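Local atomic coordinates of lipoprotein (Mycoplasma mycoides subsp. capri, PDB entry 7ADK), a protein that probably acts as a surface-anchored protease of the mycoplasma DUF31 family, related to the chymotrypsin-like peptidases of clan PA. Residues 292-297 against 418-423; 450-455 against 539-544; 607-612 against 629-634; 695-700 against 745-750. All coordinates share one frame; numbering follows the deposited sequence.

Contact 1. Residues 292-297 against 418-423; sequences YKTSAI and FQISES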
loop_
_atom_site.group_PDB
_atom_site.type_symbol
_atom_site.label_atom_id
_atom_site.label_comp_id
_atom_site.label_asym_id
_atom_site.label_seq_id
_atom_site.Cartn_x
_atom_site.Cartn_y
_atom_site.Cartn_z
ATOM N N TYR B 292 16.400 -10.367 -13.183
ATOM C CA TYR B 292 17.349 -11.415 -13.553
ATOM C C TYR B 292 17.695 -12.253 -12.320
ATOM O O TYR B 292 18.209 -11.701 -11.353
ATOM C CB TYR B 292 18.629 -10.797 -14.118
ATOM C CG TYR B 292 18.446 -9.969 -15.365
ATOM C CD1 TYR B 292 18.052 -10.608 -16.543
ATOM C CD2 TYR B 292 18.640 -8.572 -15.343
ATOM C CE1 TYR B 292 17.882 -9.889 -17.727
ATOM C CE2 TYR B 292 18.420 -7.839 -16.530
ATOM C CZ TYR B 292 18.043 -8.492 -17.716
ATOM O OH TYR B 292 17.749 -7.790 -18.830
ATOM N N LYS B 293 17.429 -13.559 -12.339
ATOM C CA LYS B 293 17.627 -14.429 -11.176
ATOM C C LYS B 293 18.846 -15.328 -11.376
ATOM O O LYS B 293 18.968 -15.996 -12.399
ATOM C CB LYS B 293 16.317 -15.183 -10.895
ATOM C CG LYS B 293 16.064 -15.306 -9.387
ATOM C CD LYS B 293 14.756 -16.050 -9.067
ATOM C CE LYS B 293 14.397 -15.922 -7.574
ATOM N NZ LYS B 293 13.420 -16.954 -7.135
ATOM N N THR B 294 19.777 -15.324 -10.428
ATOM C CA THR B 294 21.110 -15.958 -10.547
ATOM C C THR B 294 21.256 -17.289 -9.805
ATOM O O THR B 294 22.215 -18.012 -10.052
ATOM C CB THR B 294 22.203 -14.999 -10.050
ATOM O OG1 THR B 294 21.852 -14.521 -8.782
ATOM C CG2 THR B 294 22.393 -13.823 -10.981
ATOM N N SER B 295 20.320 -17.653 -8.926
ATOM C CA SER B 295 20.394 -18.856 -8.064
ATOM C C SER B 295 21.595 -18.922 -7.105
ATOM O O SER B 295 22.132 -19.997 -6.853
ATOM C CB SER B 295 20.224 -20.155 -8.858
ATOM O OG SER B 295 19.964 -21.253 -8.011
ATOM N N ALA B 296 22.000 -17.783 -6.556
ATOM C CA ALA B 296 23.052 -17.621 -5.565
ATOM C C ALA B 296 22.721 -16.448 -4.624
ATOM O O ALA B 296 21.641 -15.873 -4.725
ATOM C CB ALA B 296 24.350 -17.434 -6.321
ATOM N N ILE B 297 23.638 -16.058 -3.739
ATOM C CA ILE B 297 23.552 -14.845 -2.893
ATOM C C ILE B 297 24.911 -14.124 -2.741
ATOM O O ILE B 297 24.975 -12.900 -2.675
ATOM C CB ILE B 297 23.019 -15.212 -1.468
ATOM C CG1 ILE B 297 21.575 -15.758 -1.478
ATOM C CG2 ILE B 297 23.129 -14.047 -0.471
ATOM C CD1 ILE B 297 20.995 -16.109 -0.109
ATOM N N PHE B 418 19.172 -21.267 -2.173
ATOM C CA PHE B 418 18.516 -19.964 -2.266
ATOM C C PHE B 418 18.746 -19.312 -3.629
ATOM O O PHE B 418 19.633 -19.703 -4.387
ATOM C CB PHE B 418 19.011 -19.043 -1.148
ATOM C CG PHE B 418 18.830 -19.566 0.258
ATOM C CD1 PHE B 418 19.920 -19.679 1.123
ATOM C CD2 PHE B 418 17.560 -19.927 0.715
ATOM C CE1 PHE B 418 19.750 -20.167 2.422
ATOM C CE2 PHE B 418 17.389 -20.422 2.013
ATOM C CZ PHE B 418 18.486 -20.548 2.865
ATOM N N GLN B 419 17.938 -18.292 -3.923
ATOM C CA GLN B 419 18.002 -17.491 -5.142
ATOM C C GLN B 419 17.873 -15.993 -4.828
ATOM O O GLN B 419 17.113 -15.606 -3.942
ATOM C CB GLN B 419 16.906 -17.937 -6.122
ATOM C CG GLN B 419 16.855 -19.450 -6.390
ATOM C CD GLN B 419 15.998 -19.814 -7.594
ATOM O OE1 GLN B 419 14.953 -19.232 -7.845
ATOM N NE2 GLN B 419 16.394 -20.786 -8.380
ATOM N N ILE B 420 18.566 -15.144 -5.590
ATOM C CA ILE B 420 18.505 -13.684 -5.485
ATOM C C ILE B 420 18.304 -13.055 -6.868
ATOM O O ILE B 420 18.567 -13.684 -7.897
ATOM C CB ILE B 420 19.732 -13.156 -4.701
ATOM C CG1 ILE B 420 19.365 -11.925 -3.866
ATOM C CG2 ILE B 420 20.938 -12.882 -5.601
ATOM C CD1 ILE B 420 20.314 -11.637 -2.725
ATOM N N SER B 421 17.732 -11.847 -6.898
ATOM C CA SER B 421 17.403 -11.115 -8.133
ATOM C C SER B 421 18.191 -9.812 -8.252
ATOM O O SER B 421 18.144 -8.966 -7.356
ATOM C CB SER B 421 15.910 -10.769 -8.226
ATOM O OG SER B 421 15.085 -11.900 -8.037
ATOM N N GLU B 422 18.833 -9.574 -9.390
ATOM C CA GLU B 422 19.015 -8.201 -9.854
ATOM C C GLU B 422 17.665 -7.715 -10.407
ATOM O O GLU B 422 17.016 -8.454 -11.150
ATOM C CB GLU B 422 20.122 -8.126 -10.906
ATOM C CG GLU B 422 20.327 -6.704 -11.466
ATOM C CD GLU B 422 20.546 -5.642 -10.390
ATOM O OE1 GLU B 422 21.389 -5.874 -9.507
ATOM O OE2 GLU B 422 19.831 -4.610 -10.411
ATOM N N SER B 423 17.195 -6.521 -10.051
ATOM C CA SER B 423 15.968 -5.970 -10.623
ATOM C C SER B 423 16.023 -4.457 -10.793
ATOM O O SER B 423 16.506 -3.717 -9.932
ATOM C CB SER B 423 14.755 -6.397 -9.808
ATOM O OG SER B 423 13.589 -5.833 -10.370
#

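Contact 2. Residues 450-455 against 539-544; sequences HVAKGI and DFAIVE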
loop_
_atom_site.group_PDB
_atom_site.type_symbol
_atom_site.label_atom_id
_atom_site.label_comp_id
_atom_site.label_asym_id
_atom_site.label_seq_id
_atom_site.Cartn_x
_atom_site.Cartn_y
_atom_site.Cartn_z
ATOM N N HIS B 450 24.562 -0.525 -14.162
ATOM C CA HIS B 450 24.507 -1.379 -12.974
ATOM C C HIS B 450 23.283 -2.310 -12.909
ATOM O O HIS B 450 23.279 -3.243 -12.107
ATOM C CB HIS B 450 24.679 -0.572 -11.694
ATOM C CG HIS B 450 23.447 0.094 -11.169
ATOM N ND1 HIS B 450 23.131 1.415 -11.288
ATOM C CD2 HIS B 450 22.528 -0.457 -10.322
ATOM C CE1 HIS B 450 22.066 1.668 -10.522
ATOM N NE2 HIS B 450 21.637 0.546 -9.933
ATOM N N VAL B 451 22.259 -2.103 -13.746
ATOM C CA VAL B 451 21.143 -3.044 -13.916
ATOM C C VAL B 451 21.480 -4.070 -14.984
ATOM O O VAL B 451 21.311 -5.263 -14.763
ATOM C CB VAL B 451 19.811 -2.311 -14.186
ATOM C CG1 VAL B 451 18.668 -3.245 -14.576
ATOM C CG2 VAL B 451 19.382 -1.518 -12.958
ATOM N N ALA B 452 22.019 -3.636 -16.120
ATOM C CA ALA B 452 22.379 -4.520 -17.218
ATOM C C ALA B 452 23.498 -5.523 -16.869
ATOM O O ALA B 452 23.534 -6.611 -17.432
ATOM C CB ALA B 452 22.756 -3.663 -18.419
ATOM N N LYS B 453 24.397 -5.223 -15.917
ATOM C CA LYS B 453 25.392 -6.178 -15.393
ATOM C C LYS B 453 24.806 -7.351 -14.591
ATOM O O LYS B 453 25.527 -8.295 -14.298
ATOM C CB LYS B 453 26.566 -5.471 -14.694
ATOM C CG LYS B 453 26.412 -5.068 -13.220
ATOM C CD LYS B 453 27.769 -4.608 -12.654
ATOM C CE LYS B 453 27.744 -4.337 -11.143
ATOM N NZ LYS B 453 29.102 -4.205 -10.566
ATOM N N GLY B 454 23.512 -7.338 -14.283
ATOM C CA GLY B 454 22.801 -8.496 -13.757
ATOM C C GLY B 454 22.632 -9.625 -14.771
ATOM O O GLY B 454 22.334 -10.754 -14.393
ATOM N N ILE B 455 22.839 -9.359 -16.064
ATOM C CA ILE B 455 22.914 -10.389 -17.098
ATOM C C ILE B 455 24.245 -11.148 -16.947
ATOM O O ILE B 455 25.285 -10.687 -17.405
ATOM C CB ILE B 455 22.692 -9.805 -18.515
ATOM C CG1 ILE B 455 21.379 -9.008 -18.649
ATOM C CG2 ILE B 455 22.675 -10.926 -19.551
ATOM C CD1 ILE B 455 21.253 -8.227 -19.938
ATOM N N ASP B 539 26.050 6.028 -16.434
ATOM C CA ASP B 539 25.265 4.837 -16.105
ATOM C C ASP B 539 24.060 4.647 -17.055
ATOM O O ASP B 539 22.918 4.952 -16.736
ATOM C CB ASP B 539 24.916 4.855 -14.612
ATOM C CG ASP B 539 24.492 3.484 -14.065
ATOM O OD1 ASP B 539 24.832 2.456 -14.676
ATOM O OD2 ASP B 539 23.785 3.420 -13.039
ATOM N N PHE B 540 24.323 4.155 -18.263
ATOM C CA PHE B 540 23.356 3.867 -19.332
ATOM C C PHE B 540 23.787 2.631 -20.153
ATOM O O PHE B 540 24.951 2.526 -20.531
ATOM C CB PHE B 540 23.204 5.104 -20.226
ATOM C CG PHE B 540 22.457 4.855 -21.519
ATOM C CD1 PHE B 540 21.131 4.400 -21.496
ATOM C CD2 PHE B 540 23.104 5.017 -22.751
ATOM C CE1 PHE B 540 20.457 4.104 -22.689
ATOM C CE2 PHE B 540 22.427 4.737 -23.949
ATOM C CZ PHE B 540 21.102 4.288 -23.916
ATOM N N ALA B 541 22.877 1.711 -20.456
ATOM C CA ALA B 541 23.165 0.517 -21.238
ATOM C C ALA B 541 21.976 0.134 -22.121
ATOM O O ALA B 541 20.849 0.517 -21.828
ATOM C CB ALA B 541 23.576 -0.600 -20.280
ATOM N N ILE B 542 22.200 -0.615 -23.193
ATOM C CA ILE B 542 21.136 -1.037 -24.114
ATOM C C ILE B 542 21.135 -2.554 -24.267
ATOM O O ILE B 542 22.118 -3.136 -24.715
ATOM C CB ILE B 542 21.238 -0.327 -25.473
ATOM C CG1 ILE B 542 21.357 1.195 -25.302
ATOM C CG2 ILE B 542 20.034 -0.696 -26.352
ATOM C CD1 ILE B 542 21.606 1.944 -26.596
ATOM N N VAL B 543 20.042 -3.200 -23.886
ATOM C CA VAL B 543 19.864 -4.652 -23.859
ATOM C C VAL B 543 19.021 -5.124 -25.036
ATOM O O VAL B 543 17.936 -4.619 -25.290
ATOM C CB VAL B 543 19.210 -5.092 -22.533
ATOM C CG1 VAL B 543 18.828 -6.580 -22.533
ATOM C CG2 VAL B 543 20.159 -4.807 -21.368
ATOM N N GLU B 544 19.500 -6.127 -25.745
ATOM C CA GLU B 544 18.782 -6.841 -26.796
ATOM C C GLU B 544 18.025 -8.039 -26.215
ATOM O O GLU B 544 18.568 -8.801 -25.417
ATOM C CB GLU B 544 19.797 -7.259 -27.858
ATOM C CG GLU B 544 19.213 -8.044 -29.034
ATOM C CD GLU B 544 20.306 -8.530 -29.996
ATOM O OE1 GLU B 544 20.888 -9.603 -29.735
ATOM O OE2 GLU B 544 20.542 -7.878 -31.039
#

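Contact 3. Residues 607-612 against 629-634; sequences AKFDRP and LDSLYI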
loop_
_atom_site.group_PDB
_atom_site.type_symbol
_atom_site.label_atom_id
_atom_site.label_comp_id
_atom_site.label_asym_id
_atom_site.label_seq_id
_atom_site.Cartn_x
_atom_site.Cartn_y
_atom_site.Cartn_z
ATOM N N ALA B 607 15.098 27.895 -20.862
ATOM C CA ALA B 607 13.943 28.743 -20.594
ATOM C C ALA B 607 12.581 28.080 -20.869
ATOM O O ALA B 607 11.568 28.549 -20.359
ATOM C CB ALA B 607 14.099 30.020 -21.385
ATOM N N LYS B 608 12.534 27.007 -21.672
ATOM C CA LYS B 608 11.330 26.209 -21.938
ATOM C C LYS B 608 10.956 25.309 -20.754
ATOM O O LYS B 608 9.800 24.938 -20.637
ATOM C CB LYS B 608 11.499 25.386 -23.227
ATOM C CG LYS B 608 11.654 26.254 -24.478
ATOM C CD LYS B 608 11.615 25.481 -25.807
ATOM C CE LYS B 608 12.873 24.650 -26.086
ATOM N NZ LYS B 608 12.768 23.849 -27.332
ATOM N N PHE B 609 11.893 24.988 -19.864
ATOM C CA PHE B 609 11.686 24.213 -18.636
ATOM C C PHE B 609 11.715 25.084 -17.359
ATOM O O PHE B 609 11.380 24.616 -16.274
ATOM C CB PHE B 609 12.793 23.156 -18.562
ATOM C CG PHE B 609 12.861 22.135 -19.682
ATOM C CD1 PHE B 609 12.264 20.875 -19.523
ATOM C CD2 PHE B 609 13.593 22.406 -20.847
ATOM C CE1 PHE B 609 12.403 19.890 -20.510
ATOM C CE2 PHE B 609 13.720 21.426 -21.842
ATOM C CZ PHE B 609 13.139 20.163 -21.670
ATOM N N ASP B 610 12.142 26.346 -17.468
ATOM C CA ASP B 610 12.354 27.289 -16.371
ATOM C C ASP B 610 11.020 27.775 -15.764
ATOM O O ASP B 610 10.490 28.822 -16.140
ATOM C CB ASP B 610 13.233 28.434 -16.901
ATOM C CG ASP B 610 13.684 29.441 -15.856
ATOM O OD1 ASP B 610 13.474 29.219 -14.649
ATOM O OD2 ASP B 610 14.283 30.456 -16.239
ATOM N N ARG B 611 10.430 26.979 -14.866
ATOM C CA ARG B 611 9.118 27.249 -14.260
ATOM C C ARG B 611 9.056 28.573 -13.477
ATOM O O ARG B 611 10.029 28.913 -12.804
ATOM C CB ARG B 611 8.698 26.066 -13.369
ATOM C CG ARG B 611 9.446 25.970 -12.032
ATOM C CD ARG B 611 9.051 24.730 -11.248
ATOM N NE ARG B 611 9.697 24.659 -9.928
ATOM C CZ ARG B 611 9.182 25.039 -8.777
ATOM N NH1 ARG B 611 9.845 24.861 -7.683
ATOM N NH2 ARG B 611 8.019 25.590 -8.689
ATOM N N PRO B 612 7.912 29.280 -13.436
ATOM C CA PRO B 612 7.667 30.282 -12.406
ATOM C C PRO B 612 7.463 29.596 -11.046
ATOM O O PRO B 612 6.919 28.497 -10.984
ATOM C CB PRO B 612 6.415 31.007 -12.878
ATOM C CG PRO B 612 5.627 29.942 -13.615
ATOM C CD PRO B 612 6.709 29.056 -14.214
ATOM N N LEU B 629 7.868 23.095 -21.416
ATOM C CA LEU B 629 8.244 21.695 -21.505
ATOM C C LEU B 629 8.262 21.078 -20.107
ATOM O O LEU B 629 8.466 21.743 -19.100
ATOM C CB LEU B 629 9.579 21.520 -22.244
ATOM C CG LEU B 629 9.404 21.151 -23.721
ATOM C CD1 LEU B 629 8.729 22.243 -24.532
ATOM C CD2 LEU B 629 10.742 20.831 -24.356
ATOM N N ASP B 630 7.960 19.794 -20.115
ATOM C CA ASP B 630 7.694 18.934 -18.980
ATOM C C ASP B 630 8.802 17.903 -18.892
ATOM O O ASP B 630 9.306 17.454 -19.912
ATOM C CB ASP B 630 6.384 18.189 -19.235
ATOM C CG ASP B 630 5.145 19.067 -19.167
ATOM O OD1 ASP B 630 4.968 19.738 -18.137
ATOM O OD2 ASP B 630 4.284 19.013 -20.073
ATOM N N SER B 631 9.143 17.443 -17.704
ATOM C CA SER B 631 9.809 16.158 -17.570
ATOM C C SER B 631 8.777 15.107 -17.178
ATOM O O SER B 631 8.055 15.247 -16.191
ATOM C CB SER B 631 10.972 16.225 -16.591
ATOM O OG SER B 631 11.960 17.151 -17.000
ATOM N N LEU B 632 8.708 14.025 -17.937
ATOM C CA LEU B 632 7.856 12.870 -17.679
ATOM C C LEU B 632 8.721 11.727 -17.189
ATOM O O LEU B 632 9.659 11.333 -17.871
ATOM C CB LEU B 632 7.088 12.422 -18.936
ATOM C CG LEU B 632 6.033 13.358 -19.528
ATOM C CD1 LEU B 632 5.180 13.952 -18.437
ATOM C CD2 LEU B 632 6.602 14.463 -20.401
ATOM N N TYR B 633 8.405 11.182 -16.023
ATOM C CA TYR B 633 8.975 9.916 -15.613
ATOM C C TYR B 633 7.999 9.027 -14.824
ATOM O O TYR B 633 8.278 8.667 -13.689
ATOM C CB TYR B 633 10.412 10.052 -15.027
ATOM C CG TYR B 633 10.803 11.306 -14.300
ATOM C CD1 TYR B 633 11.267 12.426 -14.996
ATOM C CD2 TYR B 633 10.753 11.331 -12.911
ATOM C CE1 TYR B 633 11.594 13.605 -14.301
ATOM C CE2 TYR B 633 10.968 12.536 -12.237
ATOM C CZ TYR B 633 11.340 13.697 -12.929
ATOM O OH TYR B 633 11.310 14.912 -12.306
ATOM N N ILE B 634 6.849 8.638 -15.422
ATOM C CA ILE B 634 6.207 7.354 -15.039
ATOM C C ILE B 634 7.059 6.295 -15.666
ATOM O O ILE B 634 6.815 5.775 -16.742
ATOM C CB ILE B 634 4.744 7.076 -15.438
ATOM C CG1 ILE B 634 3.859 8.132 -14.805
ATOM C CG2 ILE B 634 4.300 5.693 -14.901
ATOM C CD1 ILE B 634 2.363 7.862 -14.980
#

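Contact 4. Residues 695-700 against 745-750; sequences NFFSYQ and LEILPR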
loop_
_atom_site.group_PDB
_atom_site.type_symbol
_atom_site.label_atom_id
_atom_site.label_comp_id
_atom_site.label_asym_id
_atom_site.label_seq_id
_atom_site.Cartn_x
_atom_site.Cartn_y
_atom_site.Cartn_z
ATOM N N ASN B 695 6.631 17.521 -14.212
ATOM C CA ASN B 695 7.360 18.413 -13.315
ATOM C C ASN B 695 8.735 18.740 -13.913
ATOM O O ASN B 695 8.978 18.479 -15.090
ATOM C CB ASN B 695 7.351 17.835 -11.884
ATOM C CG ASN B 695 5.971 17.763 -11.253
ATOM O OD1 ASN B 695 5.612 16.789 -10.624
ATOM N ND2 ASN B 695 5.118 18.755 -11.382
ATOM N N PHE B 696 9.599 19.392 -13.143
ATOM C CA PHE B 696 10.724 20.158 -13.672
ATOM C C PHE B 696 12.044 19.785 -12.992
ATOM O O PHE B 696 12.184 18.723 -12.386
ATOM C CB PHE B 696 10.374 21.650 -13.535
ATOM C CG PHE B 696 9.010 22.035 -14.069
ATOM C CD1 PHE B 696 8.842 22.265 -15.445
ATOM C CD2 PHE B 696 7.903 22.130 -13.203
ATOM C CE1 PHE B 696 7.571 22.572 -15.952
ATOM C CE2 PHE B 696 6.634 22.443 -13.710
ATOM C CZ PHE B 696 6.470 22.656 -15.089
ATOM N N PHE B 697 13.033 20.666 -13.097
ATOM C CA PHE B 697 14.311 20.576 -12.405
ATOM C C PHE B 697 14.256 20.966 -10.914
ATOM O O PHE B 697 13.461 21.794 -10.483
ATOM C CB PHE B 697 15.317 21.434 -13.165
ATOM C CG PHE B 697 15.480 21.130 -14.642
ATOM C CD1 PHE B 697 15.812 19.832 -15.066
ATOM C CD2 PHE B 697 15.345 22.158 -15.590
ATOM C CE1 PHE B 697 15.989 19.560 -16.429
ATOM C CE2 PHE B 697 15.584 21.895 -16.943
ATOM C CZ PHE B 697 15.894 20.595 -17.358
ATOM N N SER B 698 15.114 20.346 -10.116
ATOM C CA SER B 698 15.235 20.513 -8.671
ATOM C C SER B 698 16.111 21.708 -8.278
ATOM O O SER B 698 17.202 21.899 -8.808
ATOM C CB SER B 698 15.845 19.235 -8.118
ATOM O OG SER B 698 15.862 19.240 -6.723
ATOM N N TYR B 699 15.690 22.493 -7.288
ATOM C CA TYR B 699 16.472 23.582 -6.684
ATOM C C TYR B 699 17.376 23.044 -5.546
ATOM O O TYR B 699 17.572 23.693 -4.525
ATOM C CB TYR B 699 15.540 24.741 -6.256
ATOM C CG TYR B 699 14.918 25.609 -7.349
ATOM C CD1 TYR B 699 14.112 25.051 -8.363
ATOM C CD2 TYR B 699 15.095 27.009 -7.320
ATOM C CE1 TYR B 699 13.514 25.869 -9.338
ATOM C CE2 TYR B 699 14.481 27.835 -8.279
ATOM C CZ TYR B 699 13.690 27.264 -9.296
ATOM O OH TYR B 699 13.060 28.061 -10.192
ATOM N N GLN B 700 17.928 21.839 -5.679
ATOM C CA GLN B 700 18.983 21.313 -4.803
ATOM C C GLN B 700 20.339 21.991 -5.094
ATOM O O GLN B 700 20.758 22.053 -6.249
ATOM C CB GLN B 700 19.069 19.785 -4.967
ATOM C CG GLN B 700 19.307 19.042 -3.652
ATOM C CD GLN B 700 20.717 19.141 -3.119
ATOM O OE1 GLN B 700 21.685 18.814 -3.773
ATOM N NE2 GLN B 700 20.902 19.576 -1.904
ATOM N N LEU B 745 26.973 15.035 -18.899
ATOM C CA LEU B 745 25.918 15.978 -18.532
ATOM C C LEU B 745 24.825 15.226 -17.771
ATOM O O LEU B 745 24.390 14.165 -18.219
ATOM C CB LEU B 745 25.383 16.661 -19.801
ATOM C CG LEU B 745 24.180 17.600 -19.588
ATOM C CD1 LEU B 745 24.532 18.796 -18.727
ATOM C CD2 LEU B 745 23.690 18.122 -20.928
ATOM N N GLU B 746 24.355 15.760 -16.652
ATOM C CA GLU B 746 23.325 15.129 -15.836
ATOM C C GLU B 746 22.289 16.114 -15.291
ATOM O O GLU B 746 22.513 17.318 -15.209
ATOM C CB GLU B 746 23.939 14.276 -14.715
ATOM C CG GLU B 746 24.774 13.109 -15.244
ATOM C CD GLU B 746 25.084 12.004 -14.231
ATOM O OE1 GLU B 746 24.753 12.116 -13.039
ATOM O OE2 GLU B 746 25.722 11.007 -14.624
ATOM N N ILE B 747 21.127 15.562 -14.955
ATOM C CA ILE B 747 19.880 16.251 -14.629
ATOM C C ILE B 747 19.419 15.869 -13.220
ATOM O O ILE B 747 19.582 14.719 -12.823
ATOM C CB ILE B 747 18.825 15.862 -15.681
ATOM C CG1 ILE B 747 19.243 16.185 -17.130
ATOM C CG2 ILE B 747 17.460 16.461 -15.376
ATOM C CD1 ILE B 747 19.536 17.643 -17.428
ATOM N N LEU B 748 18.845 16.815 -12.478
ATOM C CA LEU B 748 18.215 16.594 -11.174
ATOM C C LEU B 748 16.679 16.768 -11.271
ATOM O O LEU B 748 16.182 17.889 -11.169
ATOM C CB LEU B 748 18.816 17.508 -10.086
ATOM C CG LEU B 748 20.276 17.289 -9.653
ATOM C CD1 LEU B 748 20.516 15.853 -9.217
ATOM C CD2 LEU B 748 21.335 17.671 -10.679
ATOM N N PRO B 749 15.918 15.684 -11.473
ATOM C CA PRO B 749 14.462 15.670 -11.382
ATOM C C PRO B 749 13.893 16.129 -10.034
ATOM O O PRO B 749 14.392 15.743 -8.974
ATOM C CB PRO B 749 14.095 14.211 -11.656
ATOM C CG PRO B 749 15.354 13.409 -11.394
ATOM C CD PRO B 749 16.388 14.378 -11.913
ATOM N N ARG B 750 12.815 16.928 -10.072
ATOM C CA ARG B 750 12.218 17.613 -8.905
ATOM C C ARG B 750 11.691 16.704 -7.789
ATOM O O ARG B 750 12.140 16.837 -6.654
ATOM C CB ARG B 750 11.126 18.579 -9.388
ATOM C CG ARG B 750 10.447 19.380 -8.278
ATOM C CD ARG B 750 9.333 20.246 -8.853
ATOM N NE ARG B 750 8.698 21.057 -7.817
ATOM C CZ ARG B 750 7.533 21.662 -7.873
ATOM N NH1 ARG B 750 6.796 21.685 -8.938
ATOM N NH2 ARG B 750 7.078 22.265 -6.830
#

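Contact 1. Residues 292-297 against 418-423
Tyr292 starts the contact with an antiparallel hydrogen-bonded pair. Its N donates to Glu422 O over 2.9 Å, almost straight at 173°. In return Glu422 N reaches Tyr292 O at 3.0 Å; this bond is bent, 131° at the hydrogen. Lys293 forms the next, non-hydrogen-bonded pair with Ser421, and both side chains lie on the other face of the sheet from Tyr292 and Glu422. The Lys293 chain is extended beyond CG and crosses Gln419 at about a right angle. Lys293 NZ donates a hydrogen bond to Gln419 OE1 at 2.8 Å, on a lone pair in the amide plane. Tyr660 OH is a second, weak partner of NZ. Thr294 has left the strand, yet its N still donates to Ile420 O at 3.2 Å, nearly along the C=O axis. Ser295 has a positive phi (60°), which turns the chain. Ala296 stays close through its carbonyl, and the CD1 of Ile297 rests 3.7 Å from Phe418 CB. This is the frayed end of a strand pair, at the surface. Strand 289-293 runs between strands 421-433 and 461-467. The backbone of Lys293 is bonded to Val460 and Ser461, and helix 299-313 follows soon after Ile297.

Contact 2. Residues 450-455 against 539-544
His450 and Asp539 carry the polar half of this buried contact. The His450 ring takes the crowded position between the backbone N and the carbonyl carbon (chi1 83°). This places ND1 before the carboxylate. Asp539 has CG anti to its backbone N (chi1 -162°), so that both oxygens face His450, near the start of helix 449-452. Asp539 OD2 accepts from His450 ND1 at 2.7 Å, near the ring plane. Asp539 OD1 accepts from the backbone N of His450 at 3.0 Å. Each oxygen uses its syn lone pair, and the ring and carboxylate planes are only 24° apart. The two bonds fix the rotation of the carboxylate. Val451 CG2 lies over one ring face, offset toward the rim. Asn448 ND2 also donates to Asp539 OD2.

The apolar half follows along the strand. Ala452 CB sits 3.7 Å from Ala541 CB. Val543 CG2 lies 4.1 Å from Ala452 CB. Ile455, held by a type I turn from Ala452, meets Val543 tip to tip, its CD1 3.9 Å from Val543 CG2.

With ND1 as donor, NE2 would probably be left as the basic nitrogen. The carboxylate would be expected to raise that basicity. Ser759 touches the His450 side chain, and this trio, in the order His, Asp, Ser along the chain, is consistent with the catalytic triad of clan PA.

Contact 3. Residues 607-612 against 629-634
An aliphatic-on-aromatic CH-pi contact joins two parts of the long irregular connection between helices 603-606 and 651-655. Leu629 CB stands over one face of the Phe609 ring, 3.8 Å from its centroid and 14° off the normal. Phe609 has CG anti to its carbonyl carbon, beside the backbone N, which turns one ring face to Leu629. The Leu629 side chain crosses the ring obliquely, and its CD2 branch reaches toward the tip, 3.7 Å from Phe609 CZ. CB and CD2 of Leu629 thus both rest on the ring, CB nearer its middle and CD2 at its far end. One backbone bond accompanies the packing: Leu629 N donates to Lys608 O over 2.8 Å. The donor sits above the carbonyl plane, 33° out of it, so it does not use a lone pair. Beyond this bond, Lys608 CB comes loosely near Leu629 CD1. Asp630 O lies 4.0 Å from Phe609 CE1, while the Asp630 side chain starts away from 607-612. The charged ends turn to other parts of the chain: Lys608 NZ forms a salt bridge with Asp598, and Asp630 OD2 forms salt bridges with Arg274 and Lys693.

Strand 761-765 borders the contact. Phe609 and Leu629 both touch its Thr765, and the Phe609 ring also meets that of Phe697, with planes at about 40°.

Contact 4. Residues 695-700 against 745-750
Two backbone hydrogen bonds hold these segments together, one on each side of a single bridge between Phe697 and Pro749. Ser698 N donates to Leu748 O at 2.9 Å, nearly along the C=O axis. Arg750 N donates to Phe696 O at 3.0 Å, a more bent bond (136°). The touching parts run 110° apart, in keeping with a single bridge.

Arg750 CB lies beside Phe696 O, 3.2 Å away. From there the arginine chain is extended from CG to NE, with CG anti to the backbone N. Arg750 NH1 lies at the edge of the Phe696 ring, near its plane and 4.4 Å from Phe696 CD2. The Asn695 amide is nearby, turned 75° from the guanidinium plane. Arg750 NE donates to Lys255 O.

Along the strand, Ile747 CG2 abuts the edge of the Phe697 ring, 3.6 Å from Phe697 CE1. Ser698 CB packs 4.0 Å from Leu748 CB. Ser698 OG, anti to its backbone N, accepts a weak bond from Gln700 N.

The contact lies at the end of strand 737-747, and the Phe697 ring is nearly parallel to that of Tyr606. Neighbouring strands continue the bonding: Ile747 is backbone-bonded to Ala786 of strand 783-792, Leu748 to Gly711 just before strand 712-714, and Pro749 O accepts from Thr783 OG1.

How the contacts relate
The four contacts follow one another along the chain, and none nests in or crosses another. Contact 1 closes a mainly helical excursion of 120 residues. Contact 2 closes 83 residues that include strands but no helix. Contact 3 closes a short irregular loop, and contact 4 one of 44 residues. Contacts 1 and 2 touch, with Tyr292 CZ 3.5 Å from Ile455 CG1, and both reach the antiparallel sheet. Contacts 3 and 4 have centres about 9 Å apart; Ser631 N probably bonds to Asn695 O. Contact 4 sits at the end of a strand of the mixed sheet; contact 3 packs against its strand 761-765. Contact 2 comes within about 5 Å of contact 4, nearest atoms, without touching.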